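Endoglucanase(Endo-1,4-beta-glucanase)protein (Pseudomonas stutzeri, PDB 6R2J) probably hydrolyses beta-1,4-glucosidic bonds of cellulose, as other endoglucanases of glycoside hydrolase family 5 do, and binds cellobiose. Local coordinates at residues Tyr46-Gly51 against Asn90-Ile95; Asp75-Leu80 against Ala127-Gly132; Pro236-Leu241 against Ile321-Ala326; Ala265-Leu270 against Arg311-Asn316. One frame throughout, in Å; residues are numbered along the deposited sequence.

Contact 1 of 4, residues Tyr46-Gly51 against Asn90-Ile95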
loop_
_atom_site.group_PDB
_atom_site.type_symbol
_atom_site.label_atom_id
_atom_site.label_comp_id
_atom_site.label_asym_id
_atom_site.label_seq_id
_atom_site.Cartn_x
_atom_site.Cartn_y
_atom_site.Cartn_z
ATOM N N TYR A 46 18.092 -6.913 -1.277
ATOM C CA TYR A 46 17.577 -8.137 -0.680
ATOM C C TYR A 46 16.264 -8.558 -1.339
ATOM O O TYR A 46 16.111 -9.706 -1.759
ATOM C CB TYR A 46 17.386 -7.984 0.829
ATOM C CG TYR A 46 16.743 -9.225 1.417
ATOM C CD1 TYR A 46 17.460 -10.389 1.566
ATOM C CD2 TYR A 46 15.401 -9.233 1.782
ATOM C CE1 TYR A 46 16.847 -11.534 2.071
ATOM C CE2 TYR A 46 14.790 -10.338 2.286
ATOM C CZ TYR A 46 15.504 -11.496 2.429
ATOM O OH TYR A 46 14.882 -12.621 2.930
ATOM N N TYR A 47 15.288 -7.657 -1.420
ATOM C CA TYR A 47 13.976 -8.086 -1.911
ATOM C C TYR A 47 14.025 -8.395 -3.394
ATOM O O TYR A 47 13.425 -9.366 -3.847
ATOM C CB TYR A 47 12.894 -7.077 -1.529
ATOM C CG TYR A 47 12.680 -7.087 -0.034
ATOM C CD1 TYR A 47 11.923 -8.099 0.590
ATOM C CD2 TYR A 47 13.284 -6.138 0.761
ATOM C CE1 TYR A 47 11.756 -8.134 1.976
ATOM C CE2 TYR A 47 13.130 -6.142 2.131
ATOM C CZ TYR A 47 12.359 -7.125 2.751
ATOM O OH TYR A 47 12.216 -7.086 4.124
ATOM N N ALA A 48 14.786 -7.621 -4.161
ATOM C CA ALA A 48 15.041 -8.006 -5.550
ATOM C C ALA A 48 15.645 -9.403 -5.628
ATOM O O ALA A 48 15.266 -10.215 -6.485
ATOM C CB ALA A 48 16.004 -7.014 -6.200
ATOM N N ASP A 49 16.604 -9.702 -4.750
ATOM C CA ASP A 49 17.231 -11.022 -4.797
ATOM C C ASP A 49 16.212 -12.132 -4.557
ATOM O O ASP A 49 16.383 -13.258 -5.037
ATOM C CB ASP A 49 18.366 -11.103 -3.770
ATOM C CG ASP A 49 19.644 -10.429 -4.243
ATOM O OD1 ASP A 49 19.704 -9.942 -5.398
ATOM O OD2 ASP A 49 20.598 -10.380 -3.443
ATOM N N GLN A 50 15.159 -11.838 -3.811
ATOM C CA GLN A 50 14.087 -12.781 -3.541
ATOM C C GLN A 50 13.035 -12.812 -4.642
ATOM O O GLN A 50 12.028 -13.510 -4.488
ATOM C CB GLN A 50 13.436 -12.419 -2.205
ATOM C CG GLN A 50 14.412 -12.305 -1.038
ATOM C CD GLN A 50 15.072 -13.656 -0.631
ATOM O OE1 GLN A 50 14.419 -14.716 -0.611
ATOM N NE2 GLN A 50 16.364 -13.604 -0.284
ATOM N N GLY A 51 13.249 -12.104 -5.755
ATOM C CA GLY A 51 12.298 -12.090 -6.848
ATOM C C GLY A 51 11.171 -11.098 -6.721
ATOM O O GLY A 51 10.156 -11.232 -7.424
ATOM N N ASN A 90 17.251 -1.443 -8.941
ATOM C CA ASN A 90 17.101 -2.853 -8.644
ATOM C C ASN A 90 15.904 -3.466 -9.338
ATOM O O ASN A 90 15.387 -4.484 -8.870
ATOM C CB ASN A 90 16.987 -3.061 -7.145
ATOM C CG ASN A 90 18.328 -2.973 -6.450
ATOM O OD1 ASN A 90 19.167 -3.914 -6.511
ATOM N ND2 ASN A 90 18.556 -1.835 -5.772
ATOM N N GLY A 91 15.456 -2.872 -10.443
ATOM C CA GLY A 91 14.371 -3.450 -11.217
ATOM C C GLY A 91 13.033 -3.482 -10.535
ATOM O O GLY A 91 12.185 -4.286 -10.929
ATOM N N GLN A 92 12.810 -2.604 -9.552
ATOM C CA GLN A 92 11.561 -2.517 -8.799
ATOM C C GLN A 92 10.793 -1.230 -9.132
ATOM O O GLN A 92 11.354 -0.228 -9.585
ATOM C CB GLN A 92 11.826 -2.573 -7.278
ATOM C CG GLN A 92 12.344 -3.902 -6.776
ATOM C CD GLN A 92 13.216 -3.814 -5.538
ATOM O OE1 GLN A 92 13.821 -2.788 -5.223
ATOM N NE2 GLN A 92 13.289 -4.912 -4.832
ATOM N N LYS A 93 9.487 -1.255 -8.860
ATOM C CA LYS A 93 8.640 -0.076 -8.997
ATOM C C LYS A 93 7.850 0.110 -7.705
ATOM O O LYS A 93 7.470 -0.857 -7.036
ATOM C CB LYS A 93 7.745 -0.157 -10.232
ATOM C CG LYS A 93 8.557 -0.292 -11.539
ATOM C CD LYS A 93 7.670 -0.209 -12.781
ATOM C CE LYS A 93 8.484 -0.451 -14.049
ATOM N NZ LYS A 93 7.671 -0.547 -15.306
ATOM N N VAL A 94 7.635 1.366 -7.346
ATOM C CA VAL A 94 7.200 1.729 -6.005
ATOM C C VAL A 94 5.831 2.391 -6.047
ATOM O O VAL A 94 5.555 3.234 -6.903
ATOM C CB VAL A 94 8.236 2.665 -5.340
ATOM C CG1 VAL A 94 7.758 3.152 -3.985
ATOM C CG2 VAL A 94 9.602 1.957 -5.266
ATOM N N ILE A 95 4.999 2.028 -5.081
ATOM C CA ILE A 95 3.753 2.723 -4.791
ATOM C C ILE A 95 4.042 3.643 -3.614
ATOM O O ILE A 95 4.229 3.189 -2.481
ATOM C CB ILE A 95 2.612 1.728 -4.491
ATOM C CG1 ILE A 95 2.443 0.745 -5.680
ATOM C CG2 ILE A 95 1.241 2.417 -4.219
ATOM C CD1 ILE A 95 1.354 -0.259 -5.514
#
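Gln92 and Asn90 meet Ala48 at the end of the (beta/alpha)8 barrel where the strands begin, as the loop running into strand 93-98 passes the end of helix 41-49. Both helices that frame the site, 41-49 and 74-89, finish in a Schellman motif, with Gly51 and Gly91 as the C-prime residues of positive phi. The second of these turns aims the chain so that the side chain of Gln92 points at the first helix.

Followed outward, Gln92 shows how one amide can fasten a helix end to the neighbouring strand. CB starts toward helix 41-49, and CG lies anti to the carbonyl carbon, beside the backbone N (chi1 -68°). From there the chain runs extended to CD, and the side chain also rests on Ala87. At the amide the two branches part: OE1 turns back to within 3.7 Å of CB of Asn90, whereas NE2 goes forward to the helix. NE2 is hydrogen-bonded to Ile52 O and weakly to Phe44 O, the carbonyl one helical turn before Ala48. These carbonyls probably account for the approach of NE2 to 3.2 Å from Ala48 N, although both are donors and no bond joins them.

The rest of the contact is small. Ala48 CB lies 3.7 Å from both Gln92 NE2 and Asn90 O, and 4.2 Å from Asn90 CB. Asn90 sends its own ND2 back to Leu86 O. Beyond Ala48, the last touch is made by Tyr47, whose CB lies 4.0 Å from Gln92 NE2.

Contact 2 of 4, residues Asp75-Leu80 against Ala127-Gly132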
loop_
_atom_site.group_PDB
_atom_site.type_symbol
_atom_site.label_atom_id
_atom_site.label_comp_id
_atom_site.label_asym_id
_atom_site.label_seq_id
_atom_site.Cartn_x
_atom_site.Cartn_y
_atom_site.Cartn_z
ATOM N N ASP A 75 14.272 18.184 1.791
ATOM C CA ASP A 75 14.981 16.969 2.191
ATOM C C ASP A 75 14.070 15.740 2.156
ATOM O O ASP A 75 14.537 14.638 1.898
ATOM C CB ASP A 75 15.566 17.117 3.598
ATOM C CG ASP A 75 16.790 18.020 3.659
ATOM O OD1 ASP A 75 17.536 18.102 2.661
ATOM O OD2 ASP A 75 17.014 18.648 4.727
ATOM N N GLN A 76 12.787 15.890 2.508
ATOM C CA GLN A 76 11.882 14.747 2.487
ATOM C C GLN A 76 11.641 14.305 1.054
ATOM O O GLN A 76 11.681 13.104 0.748
ATOM C CB GLN A 76 10.586 15.104 3.225
ATOM C CG GLN A 76 9.654 13.908 3.500
ATOM C CD GLN A 76 10.029 13.044 4.718
ATOM O OE1 GLN A 76 9.527 11.926 4.855
ATOM N NE2 GLN A 76 10.916 13.556 5.595
ATOM N N ILE A 77 11.468 15.267 0.153
ATOM C CA ILE A 77 11.352 14.932 -1.266
ATOM C C ILE A 77 12.608 14.200 -1.748
ATOM O O ILE A 77 12.527 13.184 -2.450
ATOM C CB ILE A 77 11.063 16.191 -2.112
ATOM C CG1 ILE A 77 9.789 16.919 -1.673
ATOM C CG2 ILE A 77 10.957 15.842 -3.608
ATOM C CD1 ILE A 77 8.521 16.140 -1.905
ATOM N N ARG A 78 13.788 14.737 -1.415
ATOM C CA ARG A 78 15.064 14.099 -1.739
ATOM C C ARG A 78 15.109 12.675 -1.189
ATOM O O ARG A 78 15.579 11.750 -1.860
ATOM C CB ARG A 78 16.192 15.013 -1.204
ATOM C CG ARG A 78 17.656 14.565 -1.420
ATOM C CD ARG A 78 18.691 15.296 -0.459
ATOM N NE ARG A 78 18.214 15.389 0.934
ATOM C CZ ARG A 78 18.094 14.360 1.779
ATOM N NH1 ARG A 78 18.457 13.130 1.409
ATOM N NH2 ARG A 78 17.630 14.574 3.010
ATOM N N LEU A 79 14.555 12.459 0.003
ATOM C CA LEU A 79 14.567 11.116 0.581
ATOM C C LEU A 79 13.640 10.177 -0.187
ATOM O O LEU A 79 13.963 9.001 -0.392
ATOM C CB LEU A 79 14.141 11.204 2.044
ATOM C CG LEU A 79 15.180 11.689 3.049
ATOM C CD1 LEU A 79 14.497 12.128 4.332
ATOM C CD2 LEU A 79 16.194 10.555 3.274
ATOM N N LEU A 80 12.494 10.686 -0.628
ATOM C CA LEU A 80 11.599 9.881 -1.453
ATOM C C LEU A 80 12.199 9.626 -2.835
ATOM O O LEU A 80 12.058 8.529 -3.387
ATOM C CB LEU A 80 10.257 10.593 -1.553
ATOM C CG LEU A 80 9.361 10.582 -0.318
ATOM C CD1 LEU A 80 8.178 11.551 -0.451
ATOM C CD2 LEU A 80 8.879 9.193 -0.109
ATOM N N ALA A 127 3.131 15.127 -7.484
ATOM C CA ALA A 127 3.189 14.529 -8.816
ATOM C C ALA A 127 4.141 15.297 -9.731
ATOM O O ALA A 127 4.775 14.699 -10.603
ATOM C CB ALA A 127 1.782 14.447 -9.408
ATOM N N GLU A 128 4.243 16.622 -9.556
ATOM C CA GLU A 128 5.235 17.415 -10.278
ATOM C C GLU A 128 6.654 16.993 -9.918
ATOM O O GLU A 128 7.542 17.002 -10.772
ATOM C CB GLU A 128 5.051 18.903 -9.946
ATOM C CG GLU A 128 3.809 19.608 -10.555
ATOM C CD GLU A 128 3.542 20.990 -9.920
ATOM O OE1 GLU A 128 4.490 21.591 -9.379
ATOM O OE2 GLU A 128 2.390 21.484 -9.949
ATOM N N ARG A 129 6.890 16.607 -8.668
ATOM C CA ARG A 129 8.245 16.216 -8.283
ATOM C C ARG A 129 8.645 14.844 -8.846
ATOM O O ARG A 129 9.825 14.621 -9.159
ATOM C CB ARG A 129 8.367 16.189 -6.759
ATOM C CG ARG A 129 8.046 17.473 -5.998
ATOM C CD ARG A 129 9.059 18.588 -6.283
ATOM N NE ARG A 129 8.636 19.803 -5.591
ATOM C CZ ARG A 129 9.297 20.362 -4.580
ATOM N NH1 ARG A 129 10.448 19.824 -4.168
ATOM N NH2 ARG A 129 8.835 21.451 -3.981
ATOM N N PHE A 130 7.698 13.887 -8.935
ATOM C CA PHE A 130 8.036 12.495 -9.262
ATOM C C PHE A 130 7.546 12.006 -10.621
ATOM O O PHE A 130 7.918 10.904 -11.036
ATOM C CB PHE A 130 7.538 11.548 -8.158
ATOM C CG PHE A 130 7.988 11.936 -6.783
ATOM C CD1 PHE A 130 9.310 11.984 -6.470
ATOM C CD2 PHE A 130 7.075 12.253 -5.803
ATOM C CE1 PHE A 130 9.717 12.338 -5.164
ATOM C CE2 PHE A 130 7.465 12.615 -4.524
ATOM C CZ PHE A 130 8.792 12.653 -4.201
ATOM N N LYS A 131 6.785 12.808 -11.345
ATOM C CA LYS A 131 6.367 12.520 -12.712
ATOM C C LYS A 131 7.506 11.960 -13.556
ATOM O O LYS A 131 8.551 12.603 -13.733
ATOM C CB LYS A 131 5.837 13.828 -13.333
ATOM C CG LYS A 131 5.439 13.793 -14.822
ATOM C CD LYS A 131 5.067 15.205 -15.337
ATOM C CE LYS A 131 4.635 15.196 -16.841
ATOM N NZ LYS A 131 5.757 15.573 -17.794
ATOM N N GLY A 132 7.292 10.763 -14.081
ATOM C CA GLY A 132 8.216 10.178 -15.029
ATOM C C GLY A 132 9.335 9.356 -14.432
ATOM O O GLY A 132 10.187 8.856 -15.187
#
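Arg129 and Phe130, at the end of helix 116-130, pack on Ile77 and Leu80 of helix 74-89, two neighbouring helices in the outer ring of the (beta/alpha)8 barrel. The case illustrates how adjacent barrel helices can join largely through van der Waals contacts, with no hydrogen bond across.

Walking along 127-132, Ala127 faces inward, its methyl resting on Tyr139 of strand 136-140 and on Val166 of helix 152-166. After Glu128, Arg129 turns to the other helix. Its chain bends at chi2 (-67°), which brings the guanidinium beside Ile77 instead of letting it run straight out; NH1 stops 3.9 Å from Ile77 CG1, and CG lies 4.1 Å from Ile77 CG2. The two side chains cross at about a right angle, the arginine's CB, CG and NH1 lying along Ile77 at the exposed side of the joint.

Phe130 carries the buried half. With CG beside the backbone N (chi1 -53°), the ring is carried across to helix 74-89, CZ leading. CZ meets Leu80 CB at 3.7 Å and Ile77 CG2 at 3.9 Å, touching two residues that stand nearly one helical turn apart. The edge of the ring near CE1 comes to 4.0 Å from Ile77 O in its own plane, while Arg129 CB stands over the centre of one face, 4.1 Å above it. Phe130 also touches Tyr139, which ties the helix pair to the barrel wall.

At Lys131 the backbone leaves helical angles and swings off toward Gly132, yet Lys131 N still bonds Ala127 O at 2.9 Å.

Contact 3 of 4, residues Pro236-Leu241 against Ile321-Ala326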
loop_
_atom_site.group_PDB
_atom_site.type_symbol
_atom_site.label_atom_id
_atom_site.label_comp_id
_atom_site.label_asym_id
_atom_site.label_seq_id
_atom_site.Cartn_x
_atom_site.Cartn_y
_atom_site.Cartn_z
ATOM N N PRO A 236 -15.256 -10.812 -0.812
ATOM C CA PRO A 236 -16.172 -9.688 -0.969
ATOM C C PRO A 236 -15.608 -8.609 -1.878
ATOM O O PRO A 236 -16.337 -8.072 -2.728
ATOM C CB PRO A 236 -16.328 -9.213 0.478
ATOM C CG PRO A 236 -16.099 -10.445 1.308
ATOM C CD PRO A 236 -14.990 -11.116 0.609
ATOM N N PHE A 237 -14.311 -8.298 -1.701
ATOM C CA PHE A 237 -13.618 -7.215 -2.401
ATOM C C PHE A 237 -13.418 -7.559 -3.872
ATOM O O PHE A 237 -13.767 -6.764 -4.755
ATOM C CB PHE A 237 -12.273 -6.972 -1.671
ATOM C CG PHE A 237 -11.391 -5.939 -2.314
ATOM C CD1 PHE A 237 -11.889 -4.696 -2.674
ATOM C CD2 PHE A 237 -10.048 -6.219 -2.558
ATOM C CE1 PHE A 237 -11.067 -3.768 -3.295
ATOM C CE2 PHE A 237 -9.232 -5.304 -3.189
ATOM C CZ PHE A 237 -9.734 -4.080 -3.550
ATOM N N ILE A 238 -12.866 -8.757 -4.138
ATOM C CA ILE A 238 -12.713 -9.273 -5.502
ATOM C C ILE A 238 -14.055 -9.254 -6.230
ATOM O O ILE A 238 -14.158 -8.823 -7.383
ATOM C CB ILE A 238 -12.099 -10.690 -5.461
ATOM C CG1 ILE A 238 -10.737 -10.643 -4.747
ATOM C CG2 ILE A 238 -12.094 -11.315 -6.863
ATOM C CD1 ILE A 238 -9.913 -9.429 -4.992
ATOM N N GLU A 239 -15.108 -9.708 -5.559
ATOM C CA GLU A 239 -16.415 -9.780 -6.195
ATOM C C GLU A 239 -16.945 -8.396 -6.514
ATOM O O GLU A 239 -17.527 -8.179 -7.581
ATOM C CB GLU A 239 -17.394 -10.524 -5.285
ATOM C CG GLU A 239 -17.155 -12.037 -5.290
ATOM C CD GLU A 239 -18.158 -12.785 -4.487
ATOM O OE1 GLU A 239 -19.106 -12.138 -4.025
ATOM O OE2 GLU A 239 -17.995 -14.005 -4.299
ATOM N N TRP A 240 -16.732 -7.441 -5.616
ATOM C CA TRP A 240 -17.068 -6.053 -5.917
ATOM C C TRP A 240 -16.245 -5.518 -7.081
ATOM O O TRP A 240 -16.778 -4.830 -7.961
ATOM C CB TRP A 240 -16.804 -5.193 -4.685
ATOM C CG TRP A 240 -17.215 -3.792 -4.802
ATOM C CD1 TRP A 240 -18.427 -3.248 -4.442
ATOM C CD2 TRP A 240 -16.415 -2.708 -5.276
ATOM N NE1 TRP A 240 -18.429 -1.897 -4.690
ATOM C CE2 TRP A 240 -17.207 -1.539 -5.202
ATOM C CE3 TRP A 240 -15.110 -2.608 -5.776
ATOM C CZ2 TRP A 240 -16.728 -0.278 -5.610
ATOM C CZ3 TRP A 240 -14.629 -1.342 -6.172
ATOM C CH2 TRP A 240 -15.437 -0.207 -6.091
ATOM N N LEU A 241 -14.938 -5.804 -7.097
ATOM C CA LEU A 241 -14.113 -5.429 -8.246
ATOM C C LEU A 241 -14.645 -6.029 -9.552
ATOM O O LEU A 241 -14.840 -5.320 -10.541
ATOM C CB LEU A 241 -12.672 -5.864 -8.009
ATOM C CG LEU A 241 -11.998 -5.103 -6.866
ATOM C CD1 LEU A 241 -10.715 -5.856 -6.455
ATOM C CD2 LEU A 241 -11.669 -3.693 -7.204
ATOM N N ILE A 321 -3.499 -6.778 -14.709
ATOM C CA ILE A 321 -3.983 -6.699 -13.337
ATOM C C ILE A 321 -5.465 -7.033 -13.327
ATOM O O ILE A 321 -6.235 -6.521 -14.156
ATOM C CB ILE A 321 -3.676 -5.321 -12.718
ATOM C CG1 ILE A 321 -2.147 -5.149 -12.744
ATOM C CG2 ILE A 321 -4.280 -5.235 -11.320
ATOM C CD1 ILE A 321 -1.361 -6.183 -11.879
ATOM N N GLY A 322 -5.856 -7.953 -12.436
ATOM C CA GLY A 322 -7.239 -8.332 -12.282
ATOM C C GLY A 322 -7.867 -7.643 -11.093
ATOM O O GLY A 322 -7.342 -6.645 -10.587
ATOM N N PRO A 323 -9.002 -8.199 -10.599
ATOM C CA PRO A 323 -9.636 -9.420 -11.163
ATOM C C PRO A 323 -10.319 -9.243 -12.548
ATOM O O PRO A 323 -10.473 -8.117 -13.057
ATOM C CB PRO A 323 -10.660 -9.823 -10.081
ATOM C CG PRO A 323 -11.069 -8.485 -9.498
ATOM C CD PRO A 323 -9.791 -7.637 -9.484
ATOM N N THR A 324 -10.687 -10.381 -13.140
ATOM C CA THR A 324 -11.334 -10.369 -14.442
ATOM C C THR A 324 -12.805 -10.022 -14.238
ATOM O O THR A 324 -13.510 -10.767 -13.547
ATOM C CB THR A 324 -11.184 -11.732 -15.086
ATOM O OG1 THR A 324 -11.545 -12.746 -14.142
ATOM C CG2 THR A 324 -9.743 -11.936 -15.502
ATOM N N PRO A 325 -13.281 -8.875 -14.768
ATOM C CA PRO A 325 -14.716 -8.547 -14.644
ATOM C C PRO A 325 -15.600 -9.698 -15.117
ATOM O O PRO A 325 -15.138 -10.540 -15.884
ATOM C CB PRO A 325 -14.880 -7.289 -15.523
ATOM C CG PRO A 325 -13.495 -6.676 -15.636
ATOM C CD PRO A 325 -12.525 -7.846 -15.520
ATOM N N ALA A 326 -16.849 -9.745 -14.665
ATOM C CA ALA A 326 -17.791 -10.739 -15.157
ATOM C C ALA A 326 -17.829 -10.730 -16.680
ATOM O O ALA A 326 -18.736 -10.160 -17.282
ATOM C CB ALA A 326 -19.177 -10.463 -14.578
#
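The C-terminal tail of the chain, lying at the end of the (beta/alpha)8 barrel where the strands begin, sets Pro323 against Ile238 and Leu241 of helix 229-244. The peptide bond between Gly322 and Pro323 is cis, and the chain bend that comes with it presents the pyrrolidine ring to the helix. Leu241 makes the closest approach: its CB meets Pro323 CG at 3.4 Å, closer than carbon atoms usually pack, and its CD1 approaches Pro323 CD at 3.6 Å. The same CD1 sits over the rim of a face of the Phe237 ring, so the leucine is held between ring and proline. One turn back, Ile238 offers CG2, the branch anti to its backbone N, and this methyl lies 3.8 Å from Pro323 CB.

Around the contact, Pro323 also touches Asn276 of helix 260-276, and the backbone of Gly322 is hydrogen-bonded to Gly248 and Cys277. Cys277 is in turn disulfide-linked to Cys318, just ahead of the tail.

A glycine in place of Pro323 would take away the ring that Leu241 and Ile238 meet, and would probably open a gap beside Leu241 CB and let the peptide drift to trans. The side chain of Ile238 is about 13 Å from a bound beta-D-glucopyranose. The arrangement is that of a terminal tail docked by a cis-proline between two outer helices of a (beta/alpha)8 barrel.

Contact 4 of 4, residues Ala265-Leu270 against Arg311-Asn316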
loop_
_atom_site.group_PDB
_atom_site.type_symbol
_atom_site.label_atom_id
_atom_site.label_comp_id
_atom_site.label_asym_id
_atom_site.label_seq_id
_atom_site.Cartn_x
_atom_site.Cartn_y
_atom_site.Cartn_z
ATOM N N ALA A 265 -3.321 -19.561 6.394
ATOM C CA ALA A 265 -4.203 -18.533 5.863
ATOM C C ALA A 265 -3.509 -17.682 4.824
ATOM O O ALA A 265 -4.142 -17.285 3.840
ATOM C CB ALA A 265 -4.744 -17.686 7.014
ATOM N N MET A 266 -2.209 -17.416 5.010
ATOM C CA MET A 266 -1.468 -16.629 4.038
ATOM C C MET A 266 -1.266 -17.405 2.754
ATOM O O MET A 266 -1.480 -16.865 1.668
ATOM C CB MET A 266 -0.121 -16.241 4.605
ATOM C CG MET A 266 0.745 -15.434 3.690
ATOM S SD MET A 266 2.189 -14.726 4.535
ATOM C CE MET A 266 3.277 -14.273 3.158
ATOM N N ASP A 267 -0.838 -18.664 2.863
ATOM C CA ASP A 267 -0.698 -19.512 1.683
ATOM C C ASP A 267 -1.989 -19.561 0.859
ATOM O O ASP A 267 -1.973 -19.397 -0.366
ATOM C CB ASP A 267 -0.301 -20.917 2.140
ATOM C CG ASP A 267 0.686 -21.581 1.174
ATOM O OD1 ASP A 267 1.835 -21.042 1.009
ATOM O OD2 ASP A 267 0.309 -22.646 0.606
ATOM N N ASN A 268 -3.121 -19.767 1.515
ATOM C CA ASN A 268 -4.354 -19.868 0.747
ATOM C C ASN A 268 -4.784 -18.516 0.198
ATOM O O ASN A 268 -5.375 -18.451 -0.884
ATOM C CB ASN A 268 -5.439 -20.452 1.630
ATOM C CG ASN A 268 -5.169 -21.868 1.997
ATOM O OD1 ASN A 268 -4.629 -22.630 1.189
ATOM N ND2 ASN A 268 -5.541 -22.245 3.219
ATOM N N LEU A 269 -4.534 -17.434 0.940
ATOM C CA LEU A 269 -4.836 -16.107 0.408
ATOM C C LEU A 269 -4.029 -15.822 -0.859
ATOM O O LEU A 269 -4.593 -15.472 -1.898
ATOM C CB LEU A 269 -4.577 -15.044 1.472
ATOM C CG LEU A 269 -4.642 -13.618 0.953
ATOM C CD1 LEU A 269 -6.061 -13.191 0.546
ATOM C CD2 LEU A 269 -4.033 -12.653 1.994
ATOM N N LEU A 270 -2.704 -15.947 -0.790
ATOM C CA LEU A 270 -1.881 -15.665 -1.962
ATOM C C LEU A 270 -2.276 -16.540 -3.155
ATOM O O LEU A 270 -2.253 -16.076 -4.302
ATOM C CB LEU A 270 -0.398 -15.821 -1.611
ATOM C CG LEU A 270 0.179 -14.716 -0.710
ATOM C CD1 LEU A 270 1.695 -14.947 -0.444
ATOM C CD2 LEU A 270 -0.004 -13.321 -1.263
ATOM N N ARG A 311 7.476 -17.350 -1.381
ATOM C CA ARG A 311 8.183 -17.720 -2.604
ATOM C C ARG A 311 7.376 -18.654 -3.505
ATOM O O ARG A 311 7.480 -18.550 -4.739
ATOM C CB ARG A 311 9.560 -18.291 -2.269
ATOM C CG ARG A 311 10.534 -17.222 -1.822
ATOM C CD ARG A 311 11.958 -17.667 -1.999
ATOM N NE ARG A 311 12.292 -18.786 -1.116
ATOM C CZ ARG A 311 13.091 -18.701 -0.060
ATOM N NH1 ARG A 311 13.621 -17.521 0.251
ATOM N NH2 ARG A 311 13.385 -19.797 0.655
ATOM N N LYS A 312 6.588 -19.578 -2.933
ATOM C CA LYS A 312 5.844 -20.490 -3.796
ATOM C C LYS A 312 4.842 -19.759 -4.670
ATOM O O LYS A 312 4.408 -20.320 -5.689
ATOM C CB LYS A 312 5.162 -21.604 -2.994
ATOM C CG LYS A 312 3.801 -21.275 -2.429
ATOM C CD LYS A 312 3.162 -22.473 -1.677
ATOM C CE LYS A 312 4.038 -22.992 -0.498
ATOM N NZ LYS A 312 4.447 -21.983 0.575
ATOM N N HIS A 313 4.488 -18.510 -4.314
ATOM C CA HIS A 313 3.394 -17.780 -4.950
ATOM C C HIS A 313 3.812 -16.689 -5.933
ATOM O O HIS A 313 2.937 -16.123 -6.588
ATOM C CB HIS A 313 2.457 -17.160 -3.900
ATOM C CG HIS A 313 1.951 -18.141 -2.891
ATOM N ND1 HIS A 313 1.021 -19.113 -3.192
ATOM C CD2 HIS A 313 2.263 -18.309 -1.584
ATOM C CE1 HIS A 313 0.798 -19.847 -2.115
ATOM N NE2 HIS A 313 1.534 -19.375 -1.126
ATOM N N LEU A 314 5.108 -16.414 -6.094
ATOM C CA LEU A 314 5.559 -15.342 -6.986
ATOM C C LEU A 314 5.281 -15.635 -8.468
ATOM O O LEU A 314 4.877 -14.735 -9.214
ATOM C CB LEU A 314 7.047 -15.079 -6.742
ATOM C CG LEU A 314 7.298 -14.689 -5.285
ATOM C CD1 LEU A 314 8.791 -14.401 -5.049
ATOM C CD2 LEU A 314 6.449 -13.479 -4.883
ATOM N N ALA A 315 5.439 -16.881 -8.907
ATOM C CA ALA A 315 5.276 -17.181 -10.324
ATOM C C ALA A 315 3.826 -17.066 -10.761
ATOM O O ALA A 315 2.906 -17.481 -10.055
ATOM C CB ALA A 315 5.738 -18.611 -10.605
ATOM N N ASN A 316 3.629 -16.516 -11.949
ATOM C CA ASN A 316 2.324 -16.519 -12.586
ATOM C C ASN A 316 2.506 -16.287 -14.082
ATOM O O ASN A 316 3.617 -16.072 -14.572
ATOM C CB ASN A 316 1.403 -15.471 -11.946
ATOM C CG ASN A 316 1.855 -14.061 -12.217
ATOM O OD1 ASN A 316 1.621 -13.529 -13.297
ATOM N ND2 ASN A 316 2.519 -13.453 -11.248
#
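The third residue of a type I turn, Arg311 to Leu314, brings His313 against the helical segment 265-270, with its CA 6.4 Å from that of Leu270. The imidazole donates from NE2 to Asp267 OD1 at 2.7 Å, a His-carboxylate hydrogen bond. The oxygen lies near the ring plane, yet the donor comes from above the carboxylate, 75° out of its plane. From the opposite face of that plane, and on the syn side, Lys312 NZ reaches the same OD1 at 2.8 Å in a salt bridge. Two donors thus grip one oxygen.

Helix 260-276 belongs to the outer layer of the (beta/alpha)8 barrel, and the turn follows helix 305-311, so the cluster ties two successive helical elements together. The His313 ring is sandwiched. Leu270 CB makes a CH-pi contact over one face, 3.7 Å from the ring centroid, and Lys312 CG sits 3.2 Å above the other, its chi1 of 86° laying the chain across the ring.

A leucine in place of His313 would probably leave Asp267 OD1 without its NE2 donor, its carboxylate freer to turn, and Leu270 CB without its ring face. His313 O is held by Asn274 ND2.

How the contacts relate
All four contacts lie in the outer layer of one (beta/alpha)8 barrel, joining helices to each other, to a strand approach or to the C-terminal segment. Contacts 1 and 2, centres 19 Å apart, share the run of helix 74-89 into strand 93-98, and their segments alternate along the chain. Both close before contacts 3 and 4 open. Contact 4 is nested within the loop closed by contact 3, about 18 Å away centre to centre. Contact 2 stands across the chain's centre from contacts 3 and 4. Contacts 1 and 4 touch, through a weak hydrogen bond from Arg311 NH1 to Gln50 OE1 and packing of Leu314 on Gln50, near the junction of the first and last strands, 14-18 and 280-285.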